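Local structure of nitrite oxidoreductase subunit A (Kuenenia stuttgartiensis, 7B04) at residues Ser289-Asp295 against Tyr806-Phe811; Val521-Glu527 against Ser557-Ala563. The protein belongs to the molybdopterin oxidoreductase family as a NarG-like subunit and carries a molybdenum atom, two MD1 molecules and an iron-sulfur cluster. All coordinates share one frame; numbering follows the deposited sequence.

Interaction 1. Residues Ser289-Asp295 against Tyr806-Phe811; sequences SDVDMND and YPRHPF
Arg808 meets Asp290 and Asp292 through a side chain that leaves with CG trans to the backbone N (chi1 167°), runs extended through chi2 and bends at chi3 (53°), which turns the guanidinium back over residues 290-292. NH1 forms a salt bridge with Asp290 OD1 at 3.0 Å, meeting it from above the carboxylate plane, and makes a weak hydrogen bond to Asp290 O. On the other flank, the salt bridge from NH2 to Asp292 OD1 is long, 3.7 Å. One backbone bond runs beside it, Asp292 N to Arg808 O (3.2 Å), while the Asp292 carboxylate takes Arg808 N on OD2 (2.8 Å) from above its plane. Further along, Val291 CG1 lies in plane at the edge of the His809 ring, 3.4 Å from ND1, and packs on Pro810 CD. Asp290 has further partners in Lys567, a salt bridge to OD1, and Tyr566, which binds OD2. Subunit B touches the Tyr806-Arg808 side, with its Pro398 against Tyr806 and Pro807. Two buried carboxylates around one guanidinium, one of them only at long range, with Lys567 adding a second cation, imply a charge network that probably balances itself within the protein and joins two loops in the interior.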
ATOM      1  N   SER B 289      -0.206  25.375  -2.210  1.00 45.49           N
ATOM      2  CA  SER B 289       0.658  25.587  -1.056  1.00 44.45           C
ATOM      3  C   SER B 289       0.977  24.232  -0.429  1.00 44.73           C
ATOM      4  O   SER B 289       0.115  23.615   0.203  1.00 46.91           O
ATOM      5  CB  SER B 289      -0.016  26.513  -0.047  1.00 46.94           C
ATOM      6  OG  SER B 289       0.760  26.647   1.132  1.00 46.97           O
ATOM      7  N   ASP B 290       2.207  23.757  -0.634  1.00 45.84           N
ATOM      8  CA  ASP B 290       2.688  22.517  -0.038  1.00 41.14           C
ATOM      9  C   ASP B 290       4.120  22.735   0.442  1.00 48.24           C
ATOM     10  O   ASP B 290       4.709  23.797   0.222  1.00 50.73           O
ATOM     11  CB  ASP B 290       2.583  21.348  -1.024  1.00 37.27           C
ATOM     12  CG  ASP B 290       3.274  21.631  -2.340  1.00 45.74           C
ATOM     13  OD1 ASP B 290       3.806  22.748  -2.517  1.00 42.74           O
ATOM     14  OD2 ASP B 290       3.278  20.731  -3.205  1.00 54.59           O
ATOM     15  N   VAL B 291       4.696  21.719   1.086  1.00 49.96           N
ATOM     16  CA  VAL B 291       5.992  21.851   1.743  1.00 45.40           C
ATOM     17  C   VAL B 291       6.851  20.621   1.481  1.00 45.07           C
ATOM     18  O   VAL B 291       6.346  19.537   1.178  1.00 43.89           O
ATOM     19  CB  VAL B 291       5.854  22.057   3.270  1.00 37.13           C
ATOM     20  CG1 VAL B 291       5.131  23.351   3.580  1.00 39.72           C
ATOM     21  CG2 VAL B 291       5.138  20.873   3.908  1.00 25.29           C
ATOM     22  N   ASP B 292       8.168  20.807   1.580  1.00 38.73           N
ATOM     23  CA  ASP B 292       9.053  19.663   1.759  1.00 36.91           C
ATOM     24  C   ASP B 292       8.749  19.069   3.126  1.00 44.75           C
ATOM     25  O   ASP B 292       8.948  19.731   4.150  1.00 42.29           O
ATOM     26  CB  ASP B 292      10.525  20.070   1.662  1.00 38.27           C
ATOM     27  CG  ASP B 292      10.915  20.532   0.276  1.00 47.50           C
ATOM     28  OD1 ASP B 292      10.303  20.063  -0.706  1.00 47.48           O
ATOM     29  OD2 ASP B 292      11.840  21.363   0.169  1.00 50.77           O
ATOM     30  N   MET B 293       8.285  17.820   3.153  1.00 38.35           N
ATOM     31  CA  MET B 293       7.682  17.268   4.360  1.00 38.87           C
ATOM     32  C   MET B 293       8.654  17.087   5.521  1.00 37.38           C
ATOM     33  O   MET B 293       8.212  16.724   6.607  1.00 39.55           O
ATOM     34  CB  MET B 293       6.958  15.959   4.045  1.00 39.37           C
ATOM     35  CG  MET B 293       6.135  16.049   2.773  1.00 47.74           C
ATOM     36  SD  MET B 293       5.119  14.600   2.446  1.00 67.31           S
ATOM     37  CE  MET B 293       4.165  14.507   3.959  1.00 35.76           C
ATOM     38  N   ASN B 294       9.960  17.257   5.342  1.00 31.68           N
ATOM     39  CA  ASN B 294      10.782  17.331   6.547  1.00 35.76           C
ATOM     40  C   ASN B 294      10.391  18.546   7.391  1.00 38.20           C
ATOM     41  O   ASN B 294      10.595  18.553   8.611  1.00 34.65           O
ATOM     42  CB  ASN B 294      12.274  17.323   6.212  1.00 35.85           C
ATOM     43  CG  ASN B 294      12.683  18.456   5.307  1.00 41.58           C
ATOM     44  OD1 ASN B 294      11.856  19.245   4.853  1.00 49.52           O
ATOM     45  ND2 ASN B 294      13.979  18.544   5.037  1.00 36.14           N
ATOM     46  N   ASP B 295       9.821  19.578   6.753  1.00 35.42           N
ATOM     47  CA  ASP B 295       9.407  20.785   7.464  1.00 42.73           C
ATOM     48  C   ASP B 295       8.247  20.519   8.420  1.00 35.37           C
ATOM     49  O   ASP B 295       8.170  21.149   9.480  1.00 36.56           O
ATOM     50  CB  ASP B 295       9.020  21.854   6.429  1.00 46.81           C
ATOM     51  CG  ASP B 295       8.754  23.236   7.031  1.00 50.96           C
ATOM     52  OD1 ASP B 295       8.428  23.363   8.226  1.00 50.94           O
ATOM     53  OD2 ASP B 295       8.858  24.223   6.274  1.00 56.10           O
ATOM     54  N   TYR B 806      16.009  25.063   2.064  1.00 44.39           N
ATOM     55  CA  TYR B 806      16.069  23.603   1.994  1.00 45.94           C
ATOM     56  C   TYR B 806      14.740  23.003   2.413  1.00 52.79           C
ATOM     57  O   TYR B 806      14.146  22.260   1.613  1.00 65.53           O
ATOM     58  CB  TYR B 806      17.237  23.060   2.836  1.00 45.10           C
ATOM     59  CG  TYR B 806      17.101  21.598   3.255  1.00 45.50           C
ATOM     60  CD1 TYR B 806      16.900  20.601   2.309  1.00 45.66           C
ATOM     61  CD2 TYR B 806      17.161  21.220   4.593  1.00 42.36           C
ATOM     62  CE1 TYR B 806      16.773  19.261   2.680  1.00 43.51           C
ATOM     63  CE2 TYR B 806      17.033  19.877   4.973  1.00 45.21           C
ATOM     64  CZ  TYR B 806      16.840  18.902   4.011  1.00 45.94           C
ATOM     65  OH  TYR B 806      16.712  17.572   4.376  1.00 46.73           O
ATOM     66  N   PRO B 807      14.193  23.296   3.601  1.00 45.28           N
ATOM     67  CA  PRO B 807      12.785  22.973   3.818  1.00 40.42           C
ATOM     68  C   PRO B 807      11.951  23.978   3.051  1.00 48.34           C
ATOM     69  O   PRO B 807      11.618  25.033   3.604  1.00 50.66           O
ATOM     70  CB  PRO B 807      12.607  23.113   5.341  1.00 35.26           C
ATOM     71  CG  PRO B 807      14.005  23.204   5.900  1.00 41.03           C
ATOM     72  CD  PRO B 807      14.769  23.896   4.819  1.00 36.81           C
ATOM     73  N   ARG B 808      11.634  23.703   1.781  1.00 43.30           N
ATOM     74  CA  ARG B 808      10.862  24.673   1.016  1.00 44.50           C
ATOM     75  C   ARG B 808       9.530  24.910   1.694  1.00 45.86           C
ATOM     76  O   ARG B 808       8.716  23.992   1.846  1.00 48.21           O
ATOM     77  CB  ARG B 808      10.622  24.217  -0.421  1.00 40.79           C
ATOM     78  CG  ARG B 808       9.555  25.094  -1.086  1.00 41.78           C
ATOM     79  CD  ARG B 808       9.155  24.648  -2.478  1.00 37.59           C
ATOM     80  NE  ARG B 808       8.747  23.248  -2.524  1.00 34.26           N
ATOM     81  CZ  ARG B 808       7.527  22.814  -2.222  1.00 39.03           C
ATOM     82  NH1 ARG B 808       6.587  23.668  -1.838  1.00 37.45           N
ATOM     83  NH2 ARG B 808       7.250  21.520  -2.299  1.00 47.69           N
ATOM     84  N   HIS B 809       9.323  26.151   2.111  1.00 44.16           N
ATOM     85  CA  HIS B 809       8.098  26.580   2.752  1.00 43.66           C
ATOM     86  C   HIS B 809       7.487  27.695   1.919  1.00 45.91           C
ATOM     87  O   HIS B 809       8.159  28.711   1.669  1.00 48.47           O
ATOM     88  CB  HIS B 809       8.392  27.055   4.169  1.00 39.78           C
ATOM     89  CG  HIS B 809       7.175  27.193   5.015  1.00 43.77           C
ATOM     90  ND1 HIS B 809       6.094  26.346   4.907  1.00 47.43           N
ATOM     91  CD2 HIS B 809       6.858  28.089   5.975  1.00 52.57           C
ATOM     92  CE1 HIS B 809       5.166  26.712   5.770  1.00 49.91           C
ATOM     93  NE2 HIS B 809       5.605  27.764   6.435  1.00 55.27           N
ATOM     94  N   PRO B 810       6.239  27.566   1.471  1.00 45.21           N
ATOM     95  CA  PRO B 810       5.653  28.610   0.625  1.00 43.91           C
ATOM     96  C   PRO B 810       5.446  29.902   1.398  1.00 43.78           C
ATOM     97  O   PRO B 810       5.099  29.890   2.582  1.00 44.10           O
ATOM     98  CB  PRO B 810       4.318  27.998   0.181  1.00 39.07           C
ATOM     99  CG  PRO B 810       3.995  26.997   1.241  1.00 42.11           C
ATOM    100  CD  PRO B 810       5.309  26.451   1.711  1.00 40.04           C
ATOM    101  N   PHE B 811       5.697  31.022   0.715  1.00 41.83           N
ATOM    102  CA  PHE B 811       5.501  32.374   1.236  1.00 49.35           C
ATOM    103  C   PHE B 811       6.507  32.738   2.317  1.00 53.82           C
ATOM    104  O   PHE B 811       6.286  33.693   3.070  1.00 46.39           O
ATOM    105  CB  PHE B 811       4.076  32.591   1.760  1.00 46.25           C
ATOM    106  CG  PHE B 811       3.014  32.005   0.884  1.00 37.49           C
ATOM    107  CD1 PHE B 811       2.895  32.400  -0.438  1.00 42.44           C
ATOM    108  CD2 PHE B 811       2.133  31.062   1.382  1.00 36.45           C
ATOM    109  CE1 PHE B 811       1.918  31.861  -1.246  1.00 49.09           C
ATOM    110  CE2 PHE B 811       1.154  30.521   0.578  1.00 43.34           C
ATOM    111  CZ  PHE B 811       1.047  30.919  -0.738  1.00 45.04           C
TER

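Interaction 2. Residues Val521-Glu527 against Ser557-Ala563. With MD1 (phosphoric acid 4-(2-amino-4-oxo-3,4,5,6,-tetrahydro-pteridin-6-yl)-2-hydroxy-3,4-dimercapto-but-3-en-yl ester guanylate ester), chain C.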
ATOM      1  N   VAL B 521       1.637  26.441  14.013  1.00 40.76           N
ATOM      2  CA  VAL B 521       0.421  25.675  13.780  1.00 38.68           C
ATOM      3  C   VAL B 521       0.339  25.426  12.280  1.00 42.52           C
ATOM      4  O   VAL B 521       0.554  26.352  11.483  1.00 46.12           O
ATOM      5  CB  VAL B 521      -0.825  26.422  14.289  1.00 38.27           C
ATOM      6  CG1 VAL B 521      -2.105  25.828  13.701  1.00 40.19           C
ATOM      7  CG2 VAL B 521      -0.867  26.415  15.808  1.00 44.49           C
ATOM      8  N   ALA B 522       0.042  24.188  11.897  1.00 41.49           N
ATOM      9  CA  ALA B 522      -0.084  23.841  10.490  1.00 41.12           C
ATOM     10  C   ALA B 522      -1.352  23.032  10.278  1.00 41.49           C
ATOM     11  O   ALA B 522      -1.643  22.100  11.035  1.00 39.62           O
ATOM     12  CB  ALA B 522       1.127  23.041   9.997  1.00 41.38           C
ATOM     13  N   ILE B 523      -2.112  23.413   9.254  1.00 41.78           N
ATOM     14  CA  ILE B 523      -3.320  22.710   8.851  1.00 40.82           C
ATOM     15  C   ILE B 523      -3.010  21.988   7.552  1.00 42.80           C
ATOM     16  O   ILE B 523      -2.598  22.616   6.567  1.00 41.10           O
ATOM     17  CB  ILE B 523      -4.512  23.664   8.681  1.00 42.05           C
ATOM     18  CG1 ILE B 523      -4.755  24.437   9.974  1.00 36.88           C
ATOM     19  CG2 ILE B 523      -5.752  22.885   8.291  1.00 41.37           C
ATOM     20  CD1 ILE B 523      -5.713  25.594   9.830  1.00 35.55           C
ATOM     21  N   HIS B 524      -3.203  20.677   7.546  1.00 45.74           N
ATOM     22  CA  HIS B 524      -2.944  19.856   6.376  1.00 40.30           C
ATOM     23  C   HIS B 524      -4.231  19.193   5.922  1.00 42.71           C
ATOM     24  O   HIS B 524      -5.021  18.707   6.741  1.00 40.55           O
ATOM     25  CB  HIS B 524      -1.869  18.813   6.658  1.00 34.73           C
ATOM     26  CG  HIS B 524      -0.502  19.401   6.802  1.00 36.43           C
ATOM     27  ND1 HIS B 524       0.377  19.519   5.750  1.00 39.40           N
ATOM     28  CD2 HIS B 524       0.115  19.959   7.867  1.00 30.04           C
ATOM     29  CE1 HIS B 524       1.492  20.089   6.169  1.00 39.13           C
ATOM     30  NE2 HIS B 524       1.359  20.365   7.453  1.00 38.62           N
ATOM     31  N   TYR B 525      -4.426  19.175   4.607  1.00 41.26           N
ATOM     32  CA  TYR B 525      -5.637  18.635   4.018  1.00 40.88           C
ATOM     33  C   TYR B 525      -5.316  18.015   2.674  1.00 39.87           C
ATOM     34  O   TYR B 525      -4.219  18.170   2.134  1.00 47.26           O
ATOM     35  CB  TYR B 525      -6.713  19.701   3.832  1.00 41.24           C
ATOM     36  CG  TYR B 525      -6.236  21.062   3.401  1.00 42.54           C
ATOM     37  CD1 TYR B 525      -5.753  21.969   4.331  1.00 39.41           C
ATOM     38  CD2 TYR B 525      -6.321  21.465   2.073  1.00 40.13           C
ATOM     39  CE1 TYR B 525      -5.336  23.215   3.952  1.00 38.10           C
ATOM     40  CE2 TYR B 525      -5.906  22.725   1.685  1.00 39.28           C
ATOM     41  CZ  TYR B 525      -5.416  23.591   2.628  1.00 36.24           C
ATOM     42  OH  TYR B 525      -5.005  24.838   2.239  1.00 39.84           O
ATOM     43  N   GLY B 526      -6.295  17.315   2.141  1.00 34.78           N
ATOM     44  CA  GLY B 526      -6.158  16.649   0.861  1.00 41.72           C
ATOM     45  C   GLY B 526      -7.503  16.476   0.221  1.00 45.57           C
ATOM     46  O   GLY B 526      -8.419  17.278   0.427  1.00 51.08           O
ATOM     47  N   GLU B 527      -7.627  15.410  -0.551  1.00 39.11           N
ATOM     48  CA  GLU B 527      -8.810  15.152  -1.351  1.00 43.89           C
ATOM     49  C   GLU B 527      -9.907  14.450  -0.571  1.00 39.71           C
ATOM     50  O   GLU B 527     -10.939  14.102  -1.151  1.00 35.83           O
ATOM     51  CB  GLU B 527      -8.412  14.368  -2.599  1.00 33.30           C
ATOM     52  CG  GLU B 527      -7.621  15.237  -3.569  1.00 46.41           C
ATOM     53  CD  GLU B 527      -6.209  15.513  -3.087  1.00 52.22           C
ATOM     54  OE1 GLU B 527      -5.539  14.564  -2.641  1.00 50.22           O
ATOM     55  OE2 GLU B 527      -5.781  16.687  -3.117  1.00 56.14           O
ATOM     56  N   SER B 557       4.732  25.834   9.854  1.00 44.04           N
ATOM     57  CA  SER B 557       3.427  26.474   9.866  1.00 39.09           C
ATOM     58  C   SER B 557       2.782  26.344   8.486  1.00 41.13           C
ATOM     59  O   SER B 557       3.278  25.631   7.610  1.00 46.83           O
ATOM     60  CB  SER B 557       3.555  27.933  10.304  1.00 38.07           C
ATOM     61  OG  SER B 557       4.214  28.706   9.317  1.00 40.26           O
ATOM     62  N   GLY B 558       1.646  27.000   8.317  1.00 48.13           N
ATOM     63  CA  GLY B 558       0.994  27.117   7.029  1.00 50.75           C
ATOM     64  C   GLY B 558      -0.277  26.291   6.956  1.00 47.33           C
ATOM     65  O   GLY B 558      -0.615  25.515   7.850  1.00 48.28           O
ATOM     66  N   SER B 559      -0.990  26.482   5.851  1.00 39.46           N
ATOM     67  CA  SER B 559      -2.152  25.674   5.513  1.00 45.69           C
ATOM     68  C   SER B 559      -1.905  25.070   4.139  1.00 46.69           C
ATOM     69  O   SER B 559      -1.769  25.801   3.151  1.00 45.02           O
ATOM     70  CB  SER B 559      -3.424  26.521   5.546  1.00 48.06           C
ATOM     71  OG  SER B 559      -4.559  25.786   5.135  1.00 43.12           O
ATOM     72  N   HIS B 560      -1.848  23.741   4.076  1.00 42.25           N
ATOM     73  CA  HIS B 560      -1.305  23.046   2.919  1.00 43.48           C
ATOM     74  C   HIS B 560      -2.226  21.927   2.461  1.00 45.22           C
ATOM     75  O   HIS B 560      -2.868  21.261   3.279  1.00 40.95           O
ATOM     76  CB  HIS B 560       0.085  22.479   3.233  1.00 43.93           C
ATOM     77  CG  HIS B 560       1.031  23.489   3.802  1.00 45.11           C
ATOM     78  ND1 HIS B 560       1.562  24.516   3.052  1.00 42.66           N
ATOM     79  CD2 HIS B 560       1.533  23.636   5.052  1.00 39.52           C
ATOM     80  CE1 HIS B 560       2.352  25.252   3.814  1.00 46.01           C
ATOM     81  NE2 HIS B 560       2.354  24.738   5.031  1.00 40.54           N
ATOM     82  N   THR B 561      -2.280  21.726   1.147  1.00 42.50           N
ATOM     83  CA  THR B 561      -2.973  20.601   0.542  1.00 40.74           C
ATOM     84  C   THR B 561      -1.958  19.595   0.012  1.00 40.79           C
ATOM     85  O   THR B 561      -0.823  19.948  -0.319  1.00 40.82           O
ATOM     86  CB  THR B 561      -3.900  21.051  -0.596  1.00 38.15           C
ATOM     87  OG1 THR B 561      -4.712  19.948  -1.016  1.00 38.25           O
ATOM     88  CG2 THR B 561      -3.096  21.556  -1.781  1.00 32.90           C
ATOM     89  N   TRP B 562      -2.374  18.333  -0.048  1.00 43.34           N
ATOM     90  CA  TRP B 562      -1.519  17.255  -0.516  1.00 44.39           C
ATOM     91  C   TRP B 562      -2.222  16.483  -1.617  1.00 41.22           C
ATOM     92  O   TRP B 562      -3.439  16.284  -1.572  1.00 41.83           O
ATOM     93  CB  TRP B 562      -1.137  16.312   0.618  1.00 37.42           C
ATOM     94  CG  TRP B 562      -0.291  16.976   1.630  1.00 37.24           C
ATOM     95  CD1 TRP B 562      -0.659  17.347   2.884  1.00 34.92           C
ATOM     96  CD2 TRP B 562       1.075  17.377   1.474  1.00 34.92           C
ATOM     97  NE1 TRP B 562       0.394  17.945   3.526  1.00 34.75           N
ATOM     98  CE2 TRP B 562       1.471  17.978   2.681  1.00 35.97           C
ATOM     99  CE3 TRP B 562       2.001  17.280   0.432  1.00 34.43           C
ATOM    100  CZ2 TRP B 562       2.752  18.481   2.879  1.00 38.87           C
ATOM    101  CZ3 TRP B 562       3.274  17.781   0.629  1.00 41.86           C
ATOM    102  CH2 TRP B 562       3.636  18.374   1.843  1.00 37.38           C
ATOM    103  N   ALA B 563      -1.444  16.046  -2.598  1.00 44.27           N
ATOM    104  CA  ALA B 563      -2.000  15.445  -3.796  1.00 46.13           C
ATOM    105  C   ALA B 563      -0.915  14.589  -4.442  1.00 42.53           C
ATOM    106  O   ALA B 563       0.075  14.231  -3.794  1.00 40.60           O
ATOM    107  CB  ALA B 563      -2.530  16.540  -4.732  1.00 53.81           C
TER
HETATM  108  PB  MD1 C5802      -5.862  11.845   0.318  1.00 36.20           P
HETATM  109  O3B MD1 C5802      -7.420  11.542  -0.121  1.00 44.27           O
HETATM  110  O1B MD1 C5802      -5.607  11.281   1.695  1.00 28.88           O
HETATM  111  O2B MD1 C5802      -5.627  13.336   0.333  1.00 35.60           O
HETATM  112  O3A MD1 C5802      -4.856  11.128  -0.778  1.00 36.39           O
HETATM  113  C10 MD1 C5802      -4.780  11.604  -2.094  1.00 37.46           C
HETATM  114  C11 MD1 C5802      -3.324  11.421  -2.611  1.00 43.16           C
HETATM  115  O11 MD1 C5802      -2.797  10.069  -1.927  1.00 50.40           O
HETATM  116  C12 MD1 C5802      -3.308  11.498  -3.950  1.00 40.85           C
HETATM  117  S12 MD1 C5802      -4.415  12.682  -4.769  1.00 39.87           S
HETATM  118  C13 MD1 C5802      -2.392  10.708  -4.922  1.00 39.75           C
HETATM  119  S13 MD1 C5802      -2.614  11.062  -6.688  1.00 48.04           S
HETATM  120  C14 MD1 C5802      -1.439   9.692  -4.566  1.00 40.94           C
HETATM  121  N15 MD1 C5802      -2.340   8.490  -4.002  1.00 39.94           N
HETATM  122  C16 MD1 C5802      -1.597   7.534  -3.288  1.00 36.28           C
HETATM  123  C15 MD1 C5802      -1.865   6.076  -3.395  1.00 37.91           C
HETATM  124  O14 MD1 C5802      -2.726   5.677  -4.106  1.00 39.34           O
HETATM  125  N17 MD1 C5802      -1.040   5.125  -2.602  1.00 48.18           N
HETATM  126  C17 MD1 C5802       0.081   5.651  -1.674  1.00 47.40           C
HETATM  127  N16 MD1 C5802       0.881   4.716  -0.906  1.00 56.72           N
HETATM  128  N18 MD1 C5802       0.354   7.133  -1.563  1.00 47.84           N
HETATM  129  C20 MD1 C5802      -0.434   8.066  -2.326  1.00 44.69           C
HETATM  130  N8  MD1 C5802      -0.224   9.457  -2.256  1.00 39.45           N
HETATM  131  C7  MD1 C5802      -0.276  10.126  -3.714  1.00 40.19           C
HETATM  132  PA  MD1 C5802      -8.464  10.585   0.723  1.00 35.35           P
HETATM  133  O1A MD1 C5802      -9.599  10.205  -0.194  1.00 44.99           O
HETATM  134  O2A MD1 C5802      -7.725   9.348   1.172  1.00 41.02           O
HETATM  135  O5' MD1 C5802      -9.079  11.360   2.041  1.00 29.29           O
HETATM  136  C5' MD1 C5802      -8.348  11.368   3.230  1.00 36.14           C
HETATM  137  C4' MD1 C5802      -9.296  11.286   4.478  1.00 42.65           C
HETATM  138  O4' MD1 C5802     -10.394  12.395   4.454  1.00 48.36           O
HETATM  139  C1' MD1 C5802     -11.677  11.620   4.862  1.00 45.71           C
HETATM  140  N9  MD1 C5802     -12.913  12.319   4.422  1.00 44.87           N
HETATM  141  C4  MD1 C5802     -13.257  13.470   4.991  1.00 42.46           C
HETATM  142  N3  MD1 C5802     -12.614  14.284   6.062  1.00 41.72           N
HETATM  143  C2  MD1 C5802     -13.227  15.538   6.497  1.00 41.86           C
HETATM  144  N2  MD1 C5802     -12.599  16.330   7.539  1.00 43.97           N
HETATM  145  N1  MD1 C5802     -14.456  15.988   5.889  1.00 51.41           N
HETATM  146  C6  MD1 C5802     -15.067  15.200   4.863  1.00 47.37           C
HETATM  147  O6  MD1 C5802     -16.074  15.564   4.359  1.00 48.93           O
HETATM  148  C5  MD1 C5802     -14.417  13.886   4.414  1.00 43.66           C
HETATM  149  N7  MD1 C5802     -14.767  12.984   3.501  1.00 45.79           N
HETATM  150  C8  MD1 C5802     -13.841  12.004   3.498  1.00 43.04           C
HETATM  151  C2' MD1 C5802     -11.521  10.521   4.242  1.00 49.23           C
HETATM  152  O2' MD1 C5802     -12.379   9.485   4.801  1.00 52.34           O
HETATM  153  C3' MD1 C5802      -9.919  10.168   4.499  1.00 43.19           C
HETATM  154  O3' MD1 C5802      -9.751   9.552   5.809  1.00 39.13           O
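His524 and Trp562 meet rim to rim at the end of a parallel beta pairing, where strand 521-525 runs beside 558-561, the outermost strand of a five-stranded parallel sheet in this molybdopterin oxidoreductase. The segment axes approach to 4.7 Å and are nearly parallel. Inter-strand bonds alternate: Ile523 N to Gly558 O, His560 N to Ile523 O, Tyr525 N to His560 O, and Trp562 N to Tyr525 O. On the face that carries His524 and His560, the His524 ring is met by Trp562 from just beyond the strand. The imidazole and the five-membered ring of Trp562 are almost coplanar (8°), and Trp562 NE1 donates to His524 ND1 at 2.7 Å, in the indole plane but tilted from the imidazole plane. This bond uses ND1 as acceptor and probably restrains the rotation of the imidazole. His560 lies alongside, pointing the same way, its plane turned 41° from that of His524, with CD2 3.7 Å from His524 CE1. The other face carries Tyr525. Its CG sits between backbone N and carbonyl carbon (chi1 38°), folding the ring back across the neighbouring strand: His560 O stands 3.1 Å above the ring centre, and Ser559 OG lies at the ring edge. Thr561 CB packs against Tyr525 CE2 at 3.5 Å. The phenol OH is hydrogen-bonded to His280, and Ser559 OG to Tyr542. Beyond the strands, Gly526, Glu527 and Ala563 line the pocket of MD1, and Glu527 N donates a 3.0 Å hydrogen bond to MD1 O2B.

In the fold
Following the chain from its N terminus, the loop at 289-295 comes first, between helix 280-283 and strand 301-304. Strand 521-525 then pairs with 301-304 on one side and, after a connection about half helical, with 558-561 on the other, so interaction 2 closes a short loop of 29 residues. Interaction 1 is closed only when 806-811 returns, just before helix 812-816; its 510-residue span contains interaction 2 entirely. The two contacts touch, their centres about 11 Å apart: Ser289 O is 3.2 Å from Thr561 N, a probable hydrogen bond, and Val291 O packs on Trp562 CH2. Interaction 1 thus joins the edge strand of the parallel sheet to loops bordering subunit B.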